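Long-range contact in catalase (Bacillus pumilus, PDB 4QOL), which breaks hydrogen peroxide down to water and dioxygen at a buried heme and also shows peroxidase-like reactivity toward phenolic substrates: residues 51-64 against 305-317. Numbering follows the deposited sequence.
Sequences IPERVVHARGAGAY and ENFFAETEQAAFT. With HEM (protoporphyrin IX containing Fe), chain E.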
ATOM      1  N   ILE A  51       8.415   2.255   6.347  1.00 12.67           N
ATOM      2  CA  ILE A  51       8.151   2.002   4.945  1.00 13.67           C
ATOM      3  C   ILE A  51       9.259   1.062   4.403  1.00 14.28           C
ATOM      4  O   ILE A  51      10.291   0.886   5.079  1.00 13.47           O
ATOM      5  CB  ILE A  51       8.156   3.351   4.154  1.00 13.09           C
ATOM      6  CG1 ILE A  51       9.539   4.049   4.173  1.00 13.69           C
ATOM      7  CG2 ILE A  51       7.044   4.244   4.690  1.00 14.17           C
ATOM      8  CD1 ILE A  51       9.627   5.259   3.214  1.00 12.56           C
ATOM      9  N   PRO A  52       9.066   0.519   3.217  1.00 13.49           N
ATOM     10  CA  PRO A  52      10.119  -0.437   2.752  1.00 13.69           C
ATOM     11  C   PRO A  52      11.444   0.263   2.602  1.00 13.35           C
ATOM     12  O   PRO A  52      11.477   1.398   2.207  1.00 13.36           O
ATOM     13  CB  PRO A  52       9.602  -0.965   1.408  1.00 13.97           C
ATOM     14  CG  PRO A  52       8.112  -0.656   1.428  1.00 13.52           C
ATOM     15  CD  PRO A  52       7.963   0.601   2.271  1.00 14.18           C
ATOM     16  N   GLU A  53      12.512  -0.411   2.971  1.00 12.82           N
ATOM     17  CA  GLU A  53      13.840   0.107   2.676  1.00 12.97           C
ATOM     18  C   GLU A  53      14.116  -0.008   1.183  1.00 12.32           C
ATOM     19  O   GLU A  53      13.478  -0.787   0.462  1.00 11.57           O
ATOM     20  CB  GLU A  53      14.950  -0.597   3.512  1.00 13.05           C
ATOM     21  CG  GLU A  53      15.330  -1.955   3.019  1.00 14.36           C
ATOM     22  CD  GLU A  53      16.367  -2.650   3.884  1.00 15.30           C
ATOM     23  OE1 GLU A  53      16.561  -2.304   5.125  1.00 15.41           O
ATOM     24  OE2 GLU A  53      16.953  -3.696   3.385  1.00 17.39           O
ATOM     25  N   ARG A  54      15.137   0.730   0.745  1.00 12.84           N
ATOM     26  CA  ARG A  54      15.578   0.582  -0.641  1.00 12.13           C
ATOM     27  C   ARG A  54      16.017  -0.840  -0.965  1.00 12.55           C
ATOM     28  O   ARG A  54      16.638  -1.470  -0.164  1.00 13.08           O
ATOM     29  CB  ARG A  54      16.797   1.490  -0.926  1.00 12.10           C
ATOM     30  CG  ARG A  54      16.480   2.985  -0.802  1.00 11.40           C
ATOM     31  CD  ARG A  54      17.789   3.774  -0.675  1.00 11.35           C
ATOM     32  NE  ARG A  54      17.502   5.204  -0.768  1.00 11.06           N
ATOM     33  CZ  ARG A  54      16.953   5.949   0.208  1.00 11.53           C
ATOM     34  NH1 ARG A  54      16.582   5.412   1.337  1.00 10.97           N
ATOM     35  NH2 ARG A  54      16.715   7.302   0.002  1.00 11.61           N
ATOM     36  N   VAL A  55      15.656  -1.308  -2.154  1.00 12.81           N
ATOM     37  CA  VAL A  55      15.966  -2.667  -2.516  1.00 14.01           C
ATOM     38  C   VAL A  55      17.498  -2.941  -2.501  1.00 13.18           C
ATOM     39  O   VAL A  55      17.937  -4.098  -2.252  1.00 12.78           O
ATOM     40  CB  VAL A  55      15.302  -3.062  -3.841  1.00 12.64           C
ATOM     41  CG1 VAL A  55      15.846  -2.342  -5.048  1.00 13.07           C
ATOM     42  CG2 VAL A  55      15.323  -4.589  -4.057  1.00 12.85           C
ATOM     43  N   VAL A  56      18.263  -1.933  -2.904  1.00 11.41           N
ATOM     44  CA  VAL A  56      19.746  -1.945  -2.682  1.00 12.61           C
ATOM     45  C   VAL A  56      20.117  -0.579  -2.183  1.00 11.77           C
ATOM     46  O   VAL A  56      19.291   0.362  -2.302  1.00 12.77           O
ATOM     47  CB  VAL A  56      20.558  -2.298  -3.968  1.00 12.10           C
ATOM     48  CG1 VAL A  56      20.436  -3.773  -4.307  1.00 13.16           C
ATOM     49  CG2 VAL A  56      20.122  -1.436  -5.133  1.00 13.04           C
ATOM     50  N   HIS A  57      21.299  -0.429  -1.630  1.00 12.53           N
ATOM     51  CA  HIS A  57      21.778   0.842  -0.997  1.00 12.35           C
ATOM     52  C   HIS A  57      20.906   1.295   0.172  1.00 13.47           C
ATOM     53  O   HIS A  57      20.660   2.481   0.408  1.00 12.64           O
ATOM     54  CB  HIS A  57      21.904   1.942  -1.991  1.00 12.70           C
ATOM     55  CG  HIS A  57      22.913   1.674  -3.093  1.00 12.10           C
ATOM     56  ND1 HIS A  57      24.100   2.343  -3.159  1.00 12.12           N
ATOM     57  CD2 HIS A  57      22.845   0.909  -4.198  1.00 11.60           C
ATOM     58  CE1 HIS A  57      24.764   1.977  -4.257  1.00 12.62           C
ATOM     59  NE2 HIS A  57      24.021   1.113  -4.916  1.00 13.24           N
ATOM     60  N   ALA A  58      20.398   0.301   0.880  1.00 11.43           N
ATOM     61  CA  ALA A  58      19.462   0.583   2.007  1.00 11.83           C
ATOM     62  C   ALA A  58      20.095   1.371   3.153  1.00 13.32           C
ATOM     63  O   ALA A  58      19.448   2.198   3.776  1.00 12.88           O
ATOM     64  CB  ALA A  58      18.898  -0.724   2.537  1.00 12.58           C
ATOM     65  N   ARG A  59      21.351   1.088   3.455  1.00 14.27           N
ATOM     66  CA  ARG A  59      22.126   1.823   4.446  1.00 14.29           C
ATOM     67  C   ARG A  59      22.806   3.008   3.846  1.00 14.33           C
ATOM     68  O   ARG A  59      23.571   2.848   2.904  1.00 14.04           O
ATOM     69  CB  ARG A  59      23.251   0.905   5.042  1.00 15.61           C
ATOM     70  CG  ARG A  59      24.355   1.651   5.814  1.00 15.60           C
ATOM     71  CD  ARG A  59      23.937   2.420   7.050  1.00 16.34           C
ATOM     72  NE  ARG A  59      24.024   1.586   8.220  1.00 16.50           N
ATOM     73  CZ  ARG A  59      23.713   1.986   9.435  1.00 17.99           C
ATOM     74  NH1 ARG A  59      23.231   3.205   9.645  1.00 15.66           N
ATOM     75  NH2 ARG A  59      23.814   1.126  10.451  1.00 16.90           N
ATOM     76  N   GLY A  60      22.515   4.219   4.372  1.00 14.02           N
ATOM     77  CA  GLY A  60      23.158   5.440   3.877  1.00 15.51           C
ATOM     78  C   GLY A  60      22.908   6.660   4.726  1.00 14.67           C
ATOM     79  O   GLY A  60      22.219   6.605   5.730  1.00 15.75           O
ATOM     80  N   ALA A  61      23.422   7.784   4.238  1.00 13.82           N
ATOM     81  CA  ALA A  61      23.459   9.034   4.970  1.00 13.58           C
ATOM     82  C   ALA A  61      23.413  10.156   3.964  1.00 14.10           C
ATOM     83  O   ALA A  61      24.050  10.080   2.938  1.00 14.63           O
ATOM     84  CB  ALA A  61      24.730   9.155   5.826  1.00 14.53           C
ATOM     85  N   GLY A  62      22.729  11.229   4.353  1.00 15.00           N
ATOM     86  CA  GLY A  62      22.547  12.359   3.437  1.00 15.76           C
ATOM     87  C   GLY A  62      23.054  13.694   3.979  1.00 15.30           C
ATOM     88  O   GLY A  62      23.087  13.924   5.176  1.00 16.26           O
ATOM     89  N   ALA A  63      23.305  14.621   3.080  1.00 15.26           N
ATOM     90  CA  ALA A  63      23.654  15.995   3.449  1.00 14.73           C
ATOM     91  C   ALA A  63      23.334  16.938   2.306  1.00 15.66           C
ATOM     92  O   ALA A  63      23.339  16.530   1.157  1.00 15.35           O
ATOM     93  CB  ALA A  63      25.118  16.081   3.802  1.00 15.19           C
ATOM     94  N   TYR A  64      23.083  18.192   2.646  1.00 14.31           N
ATOM     95  CA  TYR A  64      22.911  19.243   1.588  1.00 14.99           C
ATOM     96  C   TYR A  64      24.173  20.045   1.381  1.00 15.19           C
ATOM     97  O   TYR A  64      25.049  20.106   2.233  1.00 16.44           O
ATOM     98  CB  TYR A  64      21.815  20.203   2.047  1.00 15.48           C
ATOM     99  CG  TYR A  64      20.470  19.585   2.169  1.00 14.28           C
ATOM    100  CD1 TYR A  64      20.073  19.034   3.368  1.00 15.03           C
ATOM    101  CD2 TYR A  64      19.549  19.655   1.141  1.00 15.43           C
ATOM    102  CE1 TYR A  64      18.788  18.486   3.517  1.00 16.12           C
ATOM    103  CE2 TYR A  64      18.261  19.142   1.272  1.00 16.32           C
ATOM    104  CZ  TYR A  64      17.915  18.519   2.480  1.00 16.44           C
ATOM    105  OH  TYR A  64      16.611  18.019   2.616  1.00 19.32           O
ATOM    106  N   GLU A 305      17.327  18.086   8.581  1.00 19.05           N
ATOM    107  CA  GLU A 305      16.602  18.268   9.878  1.00 19.94           C
ATOM    108  C   GLU A 305      15.968  17.007  10.406  1.00 19.05           C
ATOM    109  O   GLU A 305      15.788  16.887  11.612  1.00 17.90           O
ATOM    110  CB  GLU A 305      15.521  19.339   9.691  1.00 23.31           C
ATOM    111  CG  GLU A 305      16.124  20.727   9.440  1.00 24.34           C
ATOM    112  CD  GLU A 305      17.025  21.150  10.634  1.00 32.04           C
ATOM    113  OE1 GLU A 305      18.310  21.254  10.487  1.00 33.76           O
ATOM    114  OE2 GLU A 305      16.444  21.343  11.737  1.00 31.96           O
ATOM    115  N   ASN A 306      15.586  16.087   9.508  1.00 16.67           N
ATOM    116  CA  ASN A 306      14.934  14.831   9.947  1.00 16.65           C
ATOM    117  C   ASN A 306      15.383  13.714   8.993  1.00 14.70           C
ATOM    118  O   ASN A 306      15.267  13.819   7.771  1.00 14.27           O
ATOM    119  CB  ASN A 306      13.422  14.949   9.939  1.00 15.71           C
ATOM    120  CG  ASN A 306      12.743  13.674  10.395  1.00 16.43           C
ATOM    121  OD1 ASN A 306      12.357  12.816   9.582  1.00 15.05           O
ATOM    122  ND2 ASN A 306      12.515  13.569  11.710  1.00 17.61           N
ATOM    123  N   PHE A 307      15.974  12.688   9.554  1.00 14.25           N
ATOM    124  CA  PHE A 307      16.609  11.668   8.712  1.00 14.59           C
ATOM    125  C   PHE A 307      15.565  10.950   7.859  1.00 12.63           C
ATOM    126  O   PHE A 307      15.757  10.709   6.650  1.00 13.84           O
ATOM    127  CB  PHE A 307      17.377  10.678   9.601  1.00 13.91           C
ATOM    128  CG  PHE A 307      18.141   9.625   8.833  1.00 15.14           C
ATOM    129  CD1 PHE A 307      17.537   8.464   8.457  1.00 15.60           C
ATOM    130  CD2 PHE A 307      19.443   9.848   8.472  1.00 16.57           C
ATOM    131  CE1 PHE A 307      18.222   7.526   7.717  1.00 16.36           C
ATOM    132  CE2 PHE A 307      20.183   8.877   7.845  1.00 15.33           C
ATOM    133  CZ  PHE A 307      19.576   7.723   7.440  1.00 15.91           C
ATOM    134  N   PHE A 308      14.477  10.520   8.478  1.00 12.87           N
ATOM    135  CA  PHE A 308      13.451   9.799   7.693  1.00 13.57           C
ATOM    136  C   PHE A 308      12.921  10.668   6.527  1.00 14.02           C
ATOM    137  O   PHE A 308      12.805  10.204   5.385  1.00 14.04           O
ATOM    138  CB  PHE A 308      12.309   9.343   8.594  1.00 13.52           C
ATOM    139  CG  PHE A 308      11.188   8.666   7.875  1.00 13.69           C
ATOM    140  CD1 PHE A 308      11.208   7.312   7.649  1.00 14.28           C
ATOM    141  CD2 PHE A 308      10.145   9.408   7.339  1.00 14.47           C
ATOM    142  CE1 PHE A 308      10.168   6.715   6.921  1.00 13.89           C
ATOM    143  CE2 PHE A 308       9.079   8.796   6.650  1.00 14.06           C
ATOM    144  CZ  PHE A 308       9.092   7.471   6.423  1.00 14.02           C
ATOM    145  N   ALA A 309      12.481  11.871   6.858  1.00 13.76           N
ATOM    146  CA  ALA A 309      11.725  12.643   5.943  1.00 14.71           C
ATOM    147  C   ALA A 309      12.576  13.047   4.736  1.00 14.07           C
ATOM    148  O   ALA A 309      12.050  13.231   3.636  1.00 16.03           O
ATOM    149  CB  ALA A 309      11.106  13.899   6.615  1.00 15.44           C
ATOM    150  N   GLU A 310      13.872  13.256   4.976  1.00 13.23           N
ATOM    151  CA  GLU A 310      14.800  13.793   3.970  1.00 15.16           C
ATOM    152  C   GLU A 310      15.727  12.727   3.428  1.00 15.90           C
ATOM    153  O   GLU A 310      15.742  12.504   2.240  1.00 19.96           O
ATOM    154  CB  GLU A 310      15.587  14.959   4.585  1.00 15.50           C
ATOM    155  CG  GLU A 310      14.675  16.134   4.933  1.00 15.64           C
ATOM    156  CD  GLU A 310      15.348  17.166   5.765  1.00 17.63           C
ATOM    157  OE1 GLU A 310      16.248  17.801   5.218  1.00 20.35           O
ATOM    158  OE2 GLU A 310      14.996  17.310   6.974  1.00 18.35           O
ATOM    159  N   THR A 311      16.432  12.003   4.270  1.00 15.07           N
ATOM    160  CA  THR A 311      17.367  10.991   3.757  1.00 15.28           C
ATOM    161  C   THR A 311      16.651   9.685   3.359  1.00 15.71           C
ATOM    162  O   THR A 311      16.839   9.194   2.236  1.00 14.79           O
ATOM    163  CB  THR A 311      18.521  10.747   4.727  1.00 16.54           C
ATOM    164  OG1 THR A 311      19.181  11.991   4.993  1.00 15.47           O
ATOM    165  CG2 THR A 311      19.497   9.751   4.216  1.00 16.05           C
ATOM    166  N   GLU A 312      15.803   9.169   4.247  1.00 14.40           N
ATOM    167  CA  GLU A 312      15.164   7.898   3.952  1.00 13.66           C
ATOM    168  C   GLU A 312      14.228   8.051   2.759  1.00 13.25           C
ATOM    169  O   GLU A 312      14.193   7.173   1.906  1.00 14.08           O
ATOM    170  CB  GLU A 312      14.495   7.301   5.169  1.00 13.41           C
ATOM    171  CG  GLU A 312      13.954   5.918   4.881  1.00 13.78           C
ATOM    172  CD  GLU A 312      15.042   4.859   4.653  1.00 14.94           C
ATOM    173  OE1 GLU A 312      14.725   3.847   4.025  1.00 14.78           O
ATOM    174  OE2 GLU A 312      16.185   5.044   5.141  1.00 18.17           O
ATOM    175  N   GLN A 313      13.518   9.179   2.657  1.00 14.18           N
ATOM    176  CA  GLN A 313      12.529   9.349   1.585  1.00 13.60           C
ATOM    177  C   GLN A 313      13.136   9.990   0.272  1.00 13.22           C
ATOM    178  O   GLN A 313      12.408  10.149  -0.644  1.00 14.18           O
ATOM    179  CB  GLN A 313      11.389  10.273   2.027  1.00 13.35           C
ATOM    180  CG  GLN A 313      10.383   9.622   2.971  1.00 13.87           C
ATOM    181  CD  GLN A 313       9.158  10.448   3.216  1.00 13.14           C
ATOM    182  OE1 GLN A 313       8.025   9.929   3.141  1.00 14.22           O
ATOM    183  NE2 GLN A 313       9.351  11.696   3.509  1.00 13.65           N
ATOM    184  N   ALA A 314      14.417  10.344   0.248  1.00 12.53           N
ATOM    185  CA  ALA A 314      15.062  10.798  -0.939  1.00 12.81           C
ATOM    186  C   ALA A 314      14.984   9.816  -2.065  1.00 13.34           C
ATOM    187  O   ALA A 314      15.249   8.605  -1.923  1.00 12.53           O
ATOM    188  CB  ALA A 314      16.479  11.230  -0.676  1.00 13.61           C
ATOM    189  N   ALA A 315      14.670  10.315  -3.234  1.00 13.55           N
ATOM    190  CA  ALA A 315      14.493   9.541  -4.427  1.00 13.26           C
ATOM    191  C   ALA A 315      15.391  10.182  -5.515  1.00 14.41           C
ATOM    192  O   ALA A 315      15.151  11.317  -5.920  1.00 14.56           O
ATOM    193  CB  ALA A 315      13.017   9.586  -4.902  1.00 13.93           C
ATOM    194  N   PHE A 316      16.350   9.409  -6.025  1.00 13.34           N
ATOM    195  CA  PHE A 316      17.189   9.798  -7.137  1.00 13.34           C
ATOM    196  C   PHE A 316      16.886   8.901  -8.306  1.00 13.26           C
ATOM    197  O   PHE A 316      16.665   7.694  -8.116  1.00 14.30           O
ATOM    198  CB  PHE A 316      18.666   9.622  -6.799  1.00 13.91           C
ATOM    199  CG  PHE A 316      19.133  10.341  -5.562  1.00 14.78           C
ATOM    200  CD1 PHE A 316      18.980   9.776  -4.322  1.00 13.44           C
ATOM    201  CD2 PHE A 316      19.756  11.554  -5.632  1.00 14.01           C
ATOM    202  CE1 PHE A 316      19.456  10.423  -3.191  1.00 13.92           C
ATOM    203  CE2 PHE A 316      20.204  12.227  -4.508  1.00 13.82           C
ATOM    204  CZ  PHE A 316      20.062  11.625  -3.274  1.00 13.12           C
ATOM    205  N   THR A 317      16.978   9.411  -9.547  1.00 13.49           N
ATOM    206  CA  THR A 317      16.937   8.559 -10.742  1.00 13.71           C
ATOM    207  C   THR A 317      17.884   9.001 -11.845  1.00 13.30           C
ATOM    208  O   THR A 317      17.993  10.201 -12.106  1.00 14.40           O
ATOM    209  CB  THR A 317      15.534   8.403 -11.298  1.00 13.43           C
ATOM    210  OG1 THR A 317      15.582   7.585 -12.452  1.00 12.04           O
ATOM    211  CG2 THR A 317      14.879   9.717 -11.618  1.00 13.47           C
TER
HETATM  212  CHA HEM E 501      19.709   2.608  -5.583  0.50 11.44           C
HETATM  213  CHB HEM E 501      18.431  -0.232  -9.302  0.50 11.38           C
HETATM  214  CHC HEM E 501      23.068   0.149 -11.078  0.50 11.70           C
HETATM  215  CHD HEM E 501      23.948   3.523  -7.713  0.50 11.68           C
HETATM  216  C1A HEM E 501      18.984   1.776  -6.422  0.50 11.90           C
HETATM  217  C2A HEM E 501      17.633   1.352  -6.208  0.50 12.00           C
HETATM  218  C3A HEM E 501      17.277   0.559  -7.255  0.50 11.81           C
HETATM  219  C4A HEM E 501      18.392   0.494  -8.112  0.50 11.64           C
HETATM  220  CMA HEM E 501      15.977  -0.099  -7.618  0.50 11.00           C
HETATM  221  CAA HEM E 501      16.788   1.777  -5.050  0.50 11.68           C
HETATM  222  CBA HEM E 501      16.460   3.266  -5.294  0.50 12.41           C
HETATM  223  CGA HEM E 501      15.471   3.786  -4.320  0.50 12.77           C
HETATM  224  O1A HEM E 501      15.316   5.023  -4.249  0.50 14.19           O
HETATM  225  O2A HEM E 501      14.733   3.016  -3.664  0.50 12.33           O
HETATM  226  C1B HEM E 501      19.626  -0.359 -10.065  0.50 11.68           C
HETATM  227  C2B HEM E 501      19.683  -1.155 -11.252  0.50 11.46           C
HETATM  228  C3B HEM E 501      20.959  -1.081 -11.748  0.50 11.30           C
HETATM  229  C4B HEM E 501      21.707  -0.164 -10.875  0.50 11.40           C
HETATM  230  CMB HEM E 501      18.519  -1.922 -11.824  0.50 11.98           C
HETATM  231  CAB HEM E 501      21.527  -1.681 -12.956  0.50 11.38           C
HETATM  232  CBB HEM E 501      20.705  -2.176 -13.886  0.50 12.26           C
HETATM  233  C1C HEM E 501      23.709   1.119 -10.306  0.50 11.92           C
HETATM  234  C2C HEM E 501      24.870   1.751 -10.689  0.50 12.05           C
HETATM  235  C3C HEM E 501      25.129   2.680  -9.729  0.50 11.67           C
HETATM  236  C4C HEM E 501      24.077   2.681  -8.784  0.50 12.01           C
HETATM  237  CMC HEM E 501      25.702   1.357 -11.891  0.50 11.80           C
HETATM  238  CAC HEM E 501      26.177   3.643  -9.769  0.50 12.51           C
HETATM  239  CBC HEM E 501      26.634   3.997 -10.958  0.50 12.74           C
HETATM  240  C1D HEM E 501      22.823   3.506  -6.875  0.50 11.43           C
HETATM  241  C2D HEM E 501      22.749   4.356  -5.686  0.50 11.05           C
HETATM  242  C3D HEM E 501      21.596   4.100  -5.060  0.50 10.61           C
HETATM  243  C4D HEM E 501      20.951   3.088  -5.891  0.50 11.46           C
HETATM  244  CMD HEM E 501      23.842   5.305  -5.294  0.50 10.93           C
HETATM  245  CAD HEM E 501      21.059   4.734  -3.803  0.50 10.40           C
HETATM  246  CBD HEM E 501      20.436   6.082  -4.233  0.50 10.48           C
HETATM  247  CGD HEM E 501      19.950   6.688  -2.949  0.50 10.87           C
HETATM  248  O1D HEM E 501      20.776   7.286  -2.268  0.50 10.55           O
HETATM  249  O2D HEM E 501      18.749   6.594  -2.581  0.50 10.68           O
HETATM  250  NA  HEM E 501      19.448   1.260  -7.635  0.50 12.83           N
HETATM  251  NB  HEM E 501      20.844   0.191  -9.909  0.50 11.60           N
HETATM  252  NC  HEM E 501      23.187   1.734  -9.190  0.50 12.34           N
HETATM  253  ND  HEM E 501      21.729   2.758  -6.975  0.50 11.80           N
HETATM  254 FE   HEM E 501      21.310   1.526  -8.385  0.50 14.59          FE
HETATM  255  O   HOH W   1      12.905   2.226   5.423  1.00 16.80           O
HETATM  256  O   HOH W   2      12.641   3.909   2.101  1.00 16.44           O
HETATM  257  O   HOH W   3      16.757   2.609   2.661  1.00 12.16           O
HETATM  258  O   HOH W   4      21.581  12.179   6.862  1.00 20.05           O
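Gly62 and Thr311 bring the two backbones to 5.4 Å between CA atoms, where strand 60-64 passes helix 307-312 at 89° with the axes 8.1 Å apart. A side chain on Gly62 would run into Thr311 OG1; instead a water joins Gly62 N to that hydroxyl. Two residues further along the strand, Tyr64 OH donates to Glu310 OE1 over 2.6 Å, the carboxylate oxygen offering its anti lone pair, with ring and carboxylate planes 43° apart, while Glu310 OE2 accepts from Asn306 N.

Arg54 has the largest area covered by the other segment, 91 Å². The Arg54 chain runs extended from CG to NE, and Arg54 NE donates a hydrogen bond to heme propionate O2D at 2.6 Å. Beyond it, Arg54 NH2 donates to Thr311 O at 2.9 Å, and both terminal nitrogens make weak bonds to Glu312 O. The Glu312 carboxylate stands nearly perpendicular to the guanidinium, in a long salt bridge of 3.6 Å from Arg54 NH1 to Glu312 OE1; its OE2 pairs with Lys102. Three waters donate to OE1, linking it to the carbonyls of Ile51, Pro52 and Ala58. A leucine in place of Arg54 would probably leave the propionate without this charged donor and Thr311 O without its NH2 partner.

Val56 and His57 lie against the porphyrin, with heme C2D lying 3.4 Å from the plane of the His57 ring, over its centre, as expected of the distal histidine in the heme pocket of the catalase beta-barrel.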